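Local coordinates for fructosyl amine: oxygen oxidoreductase (Aspergillus fumigatus, PDB 3DJE), which binds FAD and oxidises fructosyl amino acids (Amadori products), using oxygen as electron acceptor and so deglycating them, at residues Ser20-His24 against Tyr369-Asn375; Asn120-Thr125 against Trp146-Arg152. The contacts are given in a common frame with arbitrary orientation. Numbering follows the deposited sequence.

Contact 1: residues Ser20-His24 against Tyr369-Asn375; sequences STALH and YLPSIGN
In this FAD-dependent oxidoreductase, helix 16-27 begins with the FAD-binding residues T16 and W17, consistent with the glycine-rich strand-turn-helix of the Rossmann-type fold, and S20-H24 is a stretch of it. Against it packs the turn Y369-S372, which leads into helix 373-382. The turn is tight: S372 N and I373 N both donate to Y369 O, at 2.9 and 2.8 Å. Register is set by T21 and G374, whose CA atoms lie 3.7 Å apart. Glycine suits this spot because a CB there would clash with S20 O and H24 CD2; instead G374 CA makes a CA-H...O contact with S20 O (3.6 Å), an oxygen that already accepts H24 N at 2.9 Å within its own helix. S20, in the t rotamer, uses its small hydroxyl twice: OG donates to L370 O (2.7 Å) and accepts from G374 N (2.8 Å), serving a turn carbonyl and an amide in the first turn of the helix. T21 turns its hydroxyl to the carbonyl of W17, one helical turn back, and N375 OD1 takes a hydrogen bond from R28. L370 CD1 approaches S20 CB (4.2 Å), and L370 and P371 touch F87. One turn after S20, H24 (chi1 -72°) lays its ring beside G374, with N375 N over one face, while NE2 at the ring edge donates to P371 O at 2.8 Å.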
ATOM      1  N   SER A  20       7.887  -7.903  -6.031  1.00  8.90           N
ATOM      2  CA  SER A  20       9.221  -7.556  -5.510  1.00  9.04           C
ATOM      3  C   SER A  20      10.026  -8.831  -5.211  1.00  8.94           C
ATOM      4  O   SER A  20      11.230  -8.956  -5.557  1.00  8.91           O
ATOM      5  CB  SER A  20       9.118  -6.726  -4.233  1.00  9.75           C
ATOM      6  OG  SER A  20      10.384  -6.148  -3.957  1.00 10.05           O
ATOM      7  N   THR A  21       9.354  -9.784  -4.569  1.00  8.76           N
ATOM      8  CA  THR A  21       9.972 -11.055  -4.234  1.00  8.90           C
ATOM      9  C   THR A  21      10.404 -11.813  -5.498  1.00  8.78           C
ATOM     10  O   THR A  21      11.528 -12.330  -5.564  1.00  9.44           O
ATOM     11  CB  THR A  21       9.053 -11.900  -3.339  1.00  8.96           C
ATOM     12  OG1 THR A  21       8.753 -11.163  -2.146  1.00 10.52           O
ATOM     13  CG2 THR A  21       9.765 -13.179  -2.919  1.00  8.79           C
ATOM     14  N   ALA A  22       9.523 -11.866  -6.500  1.00  8.29           N
ATOM     15  CA  ALA A  22       9.839 -12.531  -7.769  1.00  9.02           C
ATOM     16  C   ALA A  22      11.080 -11.923  -8.422  1.00  9.28           C
ATOM     17  O   ALA A  22      11.992 -12.640  -8.856  1.00  9.92           O
ATOM     18  CB  ALA A  22       8.643 -12.466  -8.705  1.00  9.28           C
ATOM     19  N   LEU A  23      11.118 -10.592  -8.453  1.00  9.09           N
ATOM     20  CA  LEU A  23      12.236  -9.855  -9.034  1.00  9.54           C
ATOM     21  C   LEU A  23      13.531 -10.168  -8.313  1.00  9.63           C
ATOM     22  O   LEU A  23      14.555 -10.466  -8.958  1.00 10.20           O
ATOM     23  CB  LEU A  23      11.951  -8.351  -8.996  1.00  9.49           C
ATOM     24  CG  LEU A  23      13.092  -7.479  -9.532  1.00 10.06           C
ATOM     25  CD1 LEU A  23      13.351  -7.772 -11.019  1.00 14.09           C
ATOM     26  CD2 LEU A  23      12.771  -5.994  -9.282  1.00 11.07           C
ATOM     27  N   HIS A  24      13.498 -10.109  -6.979  1.00  9.49           N
ATOM     28  CA  HIS A  24      14.713 -10.340  -6.205  1.00 10.26           C
ATOM     29  C   HIS A  24      15.172 -11.787  -6.221  1.00  9.94           C
ATOM     30  O   HIS A  24      16.378 -12.038  -6.259  1.00 10.52           O
ATOM     31  CB  HIS A  24      14.604  -9.731  -4.818  1.00 10.97           C
ATOM     32  CG  HIS A  24      14.683  -8.242  -4.851  1.00 11.54           C
ATOM     33  ND1 HIS A  24      15.865  -7.575  -5.095  1.00 14.31           N
ATOM     34  CD2 HIS A  24      13.727  -7.289  -4.730  1.00 10.34           C
ATOM     35  CE1 HIS A  24      15.641  -6.271  -5.086  1.00 13.76           C
ATOM     36  NE2 HIS A  24      14.351  -6.072  -4.875  1.00 11.97           N
ATOM     37  N   TYR A 369       8.113   0.362  -0.662  1.00  9.10           N
ATOM     38  CA  TYR A 369       9.159  -0.679  -0.563  1.00  9.59           C
ATOM     39  C   TYR A 369       9.246  -1.612  -1.771  1.00  9.79           C
ATOM     40  O   TYR A 369      10.030  -2.581  -1.774  1.00  9.83           O
ATOM     41  CB  TYR A 369       8.981  -1.487   0.736  1.00 10.61           C
ATOM     42  CG  TYR A 369       8.921  -0.592   1.945  1.00  9.81           C
ATOM     43  CD1 TYR A 369      10.083  -0.231   2.630  1.00 12.82           C
ATOM     44  CD2 TYR A 369       7.704  -0.075   2.386  1.00 10.78           C
ATOM     45  CE1 TYR A 369      10.032   0.613   3.729  1.00 12.94           C
ATOM     46  CE2 TYR A 369       7.645   0.759   3.477  1.00 10.52           C
ATOM     47  CZ  TYR A 369       8.793   1.108   4.140  1.00 13.27           C
ATOM     48  OH  TYR A 369       8.692   1.955   5.224  1.00 14.53           O
ATOM     49  N   LEU A 370       8.479  -1.319  -2.817  1.00  9.34           N
ATOM     50  CA  LEU A 370       8.532  -2.142  -4.026  1.00  8.78           C
ATOM     51  C   LEU A 370       9.964  -2.458  -4.505  1.00  8.09           C
ATOM     52  O   LEU A 370      10.260  -3.609  -4.844  1.00  7.84           O
ATOM     53  CB  LEU A 370       7.722  -1.503  -5.161  1.00  8.72           C
ATOM     54  CG  LEU A 370       7.785  -2.230  -6.517  1.00  9.02           C
ATOM     55  CD1 LEU A 370       7.231  -3.655  -6.448  1.00 10.87           C
ATOM     56  CD2 LEU A 370       7.088  -1.444  -7.633  1.00  9.00           C
ATOM     57  N   PRO A 371      10.836  -1.447  -4.585  1.00  8.28           N
ATOM     58  CA  PRO A 371      12.190  -1.748  -5.103  1.00  8.75           C
ATOM     59  C   PRO A 371      13.033  -2.705  -4.252  1.00  9.54           C
ATOM     60  O   PRO A 371      13.990  -3.280  -4.784  1.00  9.65           O
ATOM     61  CB  PRO A 371      12.865  -0.373  -5.104  1.00  8.86           C
ATOM     62  CG  PRO A 371      11.724   0.612  -5.164  1.00  8.72           C
ATOM     63  CD  PRO A 371      10.672  -0.008  -4.297  1.00  8.58           C
ATOM     64  N   SER A 372      12.686  -2.865  -2.971  1.00  9.47           N
ATOM     65  CA  SER A 372      13.611  -3.429  -1.984  1.00 10.66           C
ATOM     66  C   SER A 372      13.063  -4.559  -1.110  1.00 10.53           C
ATOM     67  O   SER A 372      13.831  -5.386  -0.613  1.00 10.69           O
ATOM     68  CB  SER A 372      14.087  -2.313  -1.053  1.00 11.02           C
ATOM     69  OG  SER A 372      12.974  -1.625  -0.486  1.00 12.07           O
ATOM     70  N   ILE A 373      11.750  -4.566  -0.883  1.00 10.19           N
ATOM     71  CA  ILE A 373      11.186  -5.469   0.118  1.00  9.85           C
ATOM     72  C   ILE A 373      11.415  -6.943  -0.259  1.00  9.84           C
ATOM     73  O   ILE A 373      11.571  -7.791   0.619  1.00 10.25           O
ATOM     74  CB  ILE A 373       9.676  -5.145   0.410  1.00  9.55           C
ATOM     75  CG1 ILE A 373       9.260  -5.631   1.808  1.00 10.87           C
ATOM     76  CG2 ILE A 373       8.771  -5.726  -0.697  1.00 10.97           C
ATOM     77  CD1 ILE A 373       9.915  -4.866   2.964  1.00 10.50           C
ATOM     78  N   GLY A 374      11.430  -7.245  -1.559  1.00  9.52           N
ATOM     79  CA  GLY A 374      11.735  -8.605  -2.028  1.00 10.73           C
ATOM     80  C   GLY A 374      13.051  -9.144  -1.474  1.00 10.93           C
ATOM     81  O   GLY A 374      13.169 -10.340  -1.186  1.00 10.99           O
ATOM     82  N   ASN A 375      14.043  -8.271  -1.308  1.00 11.57           N
ATOM     83  CA  ASN A 375      15.337  -8.710  -0.772  1.00 12.62           C
ATOM     84  C   ASN A 375      15.191  -9.216   0.654  1.00 12.83           C
ATOM     85  O   ASN A 375      15.823 -10.208   1.047  1.00 12.60           O
ATOM     86  CB  ASN A 375      16.364  -7.577  -0.829  1.00 13.97           C
ATOM     87  CG  ASN A 375      17.271  -7.675  -2.041  1.00 17.89           C
ATOM     88  OD1 ASN A 375      17.484  -8.758  -2.604  1.00 22.39           O
ATOM     89  ND2 ASN A 375      17.809  -6.530  -2.460  1.00 23.17           N
TER

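Contact 2: residues Asn120-Thr125 against Trp146-Arg152; sequences NLVELT and WKGYFAR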
ATOM      1  N   ASN A 120      15.648  21.421   6.719  1.00 17.17           N
ATOM      2  CA  ASN A 120      15.215  21.821   5.376  1.00 16.53           C
ATOM      3  C   ASN A 120      13.707  22.043   5.263  1.00 16.06           C
ATOM      4  O   ASN A 120      13.246  22.703   4.324  1.00 16.20           O
ATOM      5  CB  ASN A 120      15.691  20.836   4.305  1.00 16.19           C
ATOM      6  CG  ASN A 120      17.199  20.788   4.181  1.00 16.91           C
ATOM      7  OD1 ASN A 120      17.893  21.723   4.581  1.00 16.74           O
ATOM      8  ND2 ASN A 120      17.718  19.697   3.612  1.00 18.26           N
ATOM      9  N   LEU A 121      12.948  21.470   6.199  1.00 16.03           N
ATOM     10  CA  LEU A 121      11.486  21.569   6.170  1.00 16.27           C
ATOM     11  C   LEU A 121      11.026  23.001   6.397  1.00 16.52           C
ATOM     12  O   LEU A 121      11.565  23.707   7.267  1.00 17.42           O
ATOM     13  CB  LEU A 121      10.845  20.651   7.215  1.00 15.84           C
ATOM     14  CG  LEU A 121      11.004  19.149   7.004  1.00 17.51           C
ATOM     15  CD1 LEU A 121      10.521  18.394   8.235  1.00 17.76           C
ATOM     16  CD2 LEU A 121      10.246  18.690   5.767  1.00 17.11           C
ATOM     17  N   VAL A 122      10.041  23.424   5.613  1.00 16.29           N
ATOM     18  CA  VAL A 122       9.452  24.748   5.756  1.00 17.04           C
ATOM     19  C   VAL A 122       8.170  24.586   6.558  1.00 17.13           C
ATOM     20  O   VAL A 122       7.337  23.759   6.219  1.00 16.62           O
ATOM     21  CB  VAL A 122       9.161  25.418   4.386  1.00 16.33           C
ATOM     22  CG1 VAL A 122       8.647  26.837   4.584  1.00 17.99           C
ATOM     23  CG2 VAL A 122      10.424  25.419   3.510  1.00 17.68           C
ATOM     24  N   GLU A 123       8.030  25.351   7.641  1.00 17.93           N
ATOM     25  CA  GLU A 123       6.813  25.297   8.445  1.00 18.93           C
ATOM     26  C   GLU A 123       5.753  26.225   7.851  1.00 19.18           C
ATOM     27  O   GLU A 123       6.033  27.400   7.593  1.00 19.40           O
ATOM     28  CB  GLU A 123       7.115  25.691   9.894  1.00 20.28           C
ATOM     29  CG  GLU A 123       5.940  25.573  10.834  1.00 23.60           C
ATOM     30  CD  GLU A 123       6.304  25.998  12.242  1.00 28.89           C
ATOM     31  OE1 GLU A 123       7.202  25.361  12.845  1.00 30.94           O
ATOM     32  OE2 GLU A 123       5.698  26.982  12.735  1.00 32.03           O
ATOM     33  N   LEU A 124       4.549  25.697   7.630  1.00 18.66           N
ATOM     34  CA  LEU A 124       3.450  26.481   7.061  1.00 19.37           C
ATOM     35  C   LEU A 124       2.325  26.594   8.073  1.00 19.44           C
ATOM     36  O   LEU A 124       1.851  25.582   8.596  1.00 19.13           O
ATOM     37  CB  LEU A 124       2.904  25.849   5.774  1.00 19.32           C
ATOM     38  CG  LEU A 124       3.747  25.834   4.496  1.00 20.03           C
ATOM     39  CD1 LEU A 124       4.854  24.844   4.559  1.00 23.29           C
ATOM     40  CD2 LEU A 124       2.855  25.503   3.301  1.00 20.38           C
ATOM     41  N   THR A 125       1.896  27.829   8.338  1.00 19.98           N
ATOM     42  CA  THR A 125       0.867  28.100   9.344  1.00 21.52           C
ATOM     43  C   THR A 125      -0.232  29.046   8.852  1.00 21.78           C
ATOM     44  O   THR A 125      -1.244  29.223   9.539  1.00 22.33           O
ATOM     45  CB  THR A 125       1.480  28.725  10.623  1.00 21.83           C
ATOM     46  OG1 THR A 125       2.194  29.918  10.262  1.00 23.31           O
ATOM     47  CG2 THR A 125       2.426  27.741  11.321  1.00 23.21           C
ATOM     48  N   TRP A 146      -5.195  24.463   8.728  1.00 17.08           N
ATOM     49  CA  TRP A 146      -4.070  23.600   8.319  1.00 16.17           C
ATOM     50  C   TRP A 146      -2.753  24.160   8.839  1.00 16.23           C
ATOM     51  O   TRP A 146      -2.496  25.360   8.731  1.00 16.22           O
ATOM     52  CB  TRP A 146      -3.969  23.495   6.797  1.00 15.26           C
ATOM     53  CG  TRP A 146      -5.011  22.674   6.115  1.00 15.06           C
ATOM     54  CD1 TRP A 146      -6.362  22.655   6.367  1.00 15.81           C
ATOM     55  CD2 TRP A 146      -4.799  21.789   5.011  1.00 15.25           C
ATOM     56  NE1 TRP A 146      -6.995  21.799   5.493  1.00 15.82           N
ATOM     57  CE2 TRP A 146      -6.056  21.254   4.650  1.00 16.47           C
ATOM     58  CE3 TRP A 146      -3.657  21.381   4.300  1.00 16.25           C
ATOM     59  CZ2 TRP A 146      -6.207  20.328   3.603  1.00 15.75           C
ATOM     60  CZ3 TRP A 146      -3.810  20.470   3.255  1.00 14.83           C
ATOM     61  CH2 TRP A 146      -5.068  19.951   2.922  1.00 14.18           C
ATOM     62  N   LYS A 147      -1.927  23.285   9.405  1.00 15.90           N
ATOM     63  CA  LYS A 147      -0.581  23.621   9.802  1.00 16.17           C
ATOM     64  C   LYS A 147       0.285  22.453   9.391  1.00 15.30           C
ATOM     65  O   LYS A 147      -0.101  21.296   9.583  1.00 14.91           O
ATOM     66  CB  LYS A 147      -0.485  23.783  11.316  1.00 16.83           C
ATOM     67  CG  LYS A 147       0.862  24.304  11.776  1.00 20.91           C
ATOM     68  CD  LYS A 147       0.962  24.387  13.293  1.00 26.10           C
ATOM     69  CE  LYS A 147       2.385  24.735  13.719  1.00 27.98           C
ATOM     70  NZ  LYS A 147       3.315  23.585  13.576  1.00 31.76           N
ATOM     71  N   GLY A 148       1.459  22.725   8.851  1.00 14.83           N
ATOM     72  CA  GLY A 148       2.273  21.600   8.416  1.00 14.69           C
ATOM     73  C   GLY A 148       3.686  21.926   8.034  1.00 14.50           C
ATOM     74  O   GLY A 148       4.181  23.031   8.302  1.00 14.10           O
ATOM     75  N   TYR A 149       4.318  20.944   7.396  1.00 14.26           N
ATOM     76  CA  TYR A 149       5.726  21.016   7.019  1.00 14.92           C
ATOM     77  C   TYR A 149       5.903  20.635   5.567  1.00 14.83           C
ATOM     78  O   TYR A 149       5.420  19.584   5.132  1.00 14.77           O
ATOM     79  CB  TYR A 149       6.558  20.079   7.889  1.00 16.53           C
ATOM     80  CG  TYR A 149       6.482  20.436   9.347  1.00 18.64           C
ATOM     81  CD1 TYR A 149       7.221  21.507   9.855  1.00 20.07           C
ATOM     82  CD2 TYR A 149       5.645  19.732  10.214  1.00 20.16           C
ATOM     83  CE1 TYR A 149       7.137  21.857  11.208  1.00 22.20           C
ATOM     84  CE2 TYR A 149       5.556  20.071  11.561  1.00 22.23           C
ATOM     85  CZ  TYR A 149       6.303  21.130  12.048  1.00 20.96           C
ATOM     86  OH  TYR A 149       6.207  21.448  13.389  1.00 23.26           O
ATOM     87  N   PHE A 150       6.602  21.487   4.821  1.00 13.86           N
ATOM     88  CA  PHE A 150       6.851  21.238   3.406  1.00 13.19           C
ATOM     89  C   PHE A 150       8.268  20.748   3.160  1.00 13.29           C
ATOM     90  O   PHE A 150       9.231  21.414   3.540  1.00 12.83           O
ATOM     91  CB  PHE A 150       6.571  22.500   2.575  1.00 13.73           C
ATOM     92  CG  PHE A 150       6.755  22.312   1.089  1.00 14.52           C
ATOM     93  CD1 PHE A 150       6.036  21.334   0.390  1.00 14.52           C
ATOM     94  CD2 PHE A 150       7.642  23.125   0.376  1.00 16.59           C
ATOM     95  CE1 PHE A 150       6.211  21.162  -0.991  1.00 15.13           C
ATOM     96  CE2 PHE A 150       7.821  22.962  -1.019  1.00 17.13           C
ATOM     97  CZ  PHE A 150       7.104  21.981  -1.699  1.00 16.94           C
ATOM     98  N   ALA A 151       8.384  19.576   2.543  1.00 12.22           N
ATOM     99  CA  ALA A 151       9.667  19.058   2.094  1.00 12.98           C
ATOM    100  C   ALA A 151       9.762  19.433   0.623  1.00 13.26           C
ATOM    101  O   ALA A 151       8.978  18.964  -0.211  1.00 13.13           O
ATOM    102  CB  ALA A 151       9.753  17.540   2.287  1.00 13.77           C
ATOM    103  N   ARG A 152      10.719  20.298   0.311  1.00 13.57           N
ATOM    104  CA  ARG A 152      10.881  20.806  -1.055  1.00 15.04           C
ATOM    105  C   ARG A 152      11.311  19.723  -2.044  1.00 15.82           C
ATOM    106  O   ARG A 152      10.960  19.774  -3.235  1.00 16.57           O
ATOM    107  CB  ARG A 152      11.904  21.943  -1.089  1.00 15.40           C
ATOM    108  CG  ARG A 152      11.573  23.119  -0.157  1.00 16.38           C
ATOM    109  CD  ARG A 152      12.652  24.172  -0.314  1.00 17.27           C
ATOM    110  NE  ARG A 152      12.519  25.368   0.522  1.00 16.82           N
ATOM    111  CZ  ARG A 152      12.030  26.530   0.096  1.00 16.90           C
ATOM    112  NH1 ARG A 152      11.570  26.643  -1.145  1.00 16.82           N
ATOM    113  NH2 ARG A 152      11.989  27.579   0.913  1.00 15.62           N
TER
HETATM  114  O   HOH W   1      14.060  25.049   3.006  1.00 19.20           O
HETATM  115  O   HOH W   2      12.776  20.714   2.380  1.00 21.82           O
HETATM  116  O   HOH W   3      -2.705  27.177  11.152  1.00 45.55           O
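Backbone hydrogen bonds define this antiparallel edge pairing of the large mixed sheet, in which strand 122-124 extends strand 147-151, their axes 4.6 Å apart at 151°. V122 N to F150 O (3.0 Å) and F150 N to V122 O (2.8 Å) form one hydrogen-bonded pair; L124 N to G148 O (2.8 Å) and G148 N to L124 O (2.9 Å) form the next, with E123 and Y149 the non-hydrogen-bonded pair between. Among apolar side chains, L124 CD1 leans over F150 CB at 3.5 Å on the face shared with V122, and L121 meets A151 CB through CD2 (3.7 Å) and Y149 CB through CD1 (4.3 Å). Charges stay loose: E123 OE2 lies 4.2 Å from K147 NZ, beyond a salt bridge. One water joins T125 O to W146 O; two others link N120 O to R152 NE and, weakly at N120 O, to R152 N. A151's side chain is about 12 Å from bound FSA. Strand 147-151 pairs on its other edge with strand 96-100, while helix 103-113 covers L121, K147 and Y149.

In the fold
Both contacts belong to the FAD-dependent oxidoreductase part of the chain, yet they share no helix or strand, and their centres are 32 Å apart. Contact 1 joins chain regions 345 residues apart and is buried beside the FAD; the side chain of Y369 comes within about 5 Å of the cofactor. Contact 2 is local, its segments 21 residues apart, and lies farther from the centre of the chain, partly open to solvent. The chemistry follows: in contact 1 side chains of one helix satisfy main-chain groups of a turn and helix start, whereas in contact 2 main chain pairs with main chain, leaving charged side chains and bridging waters at the exposed margin.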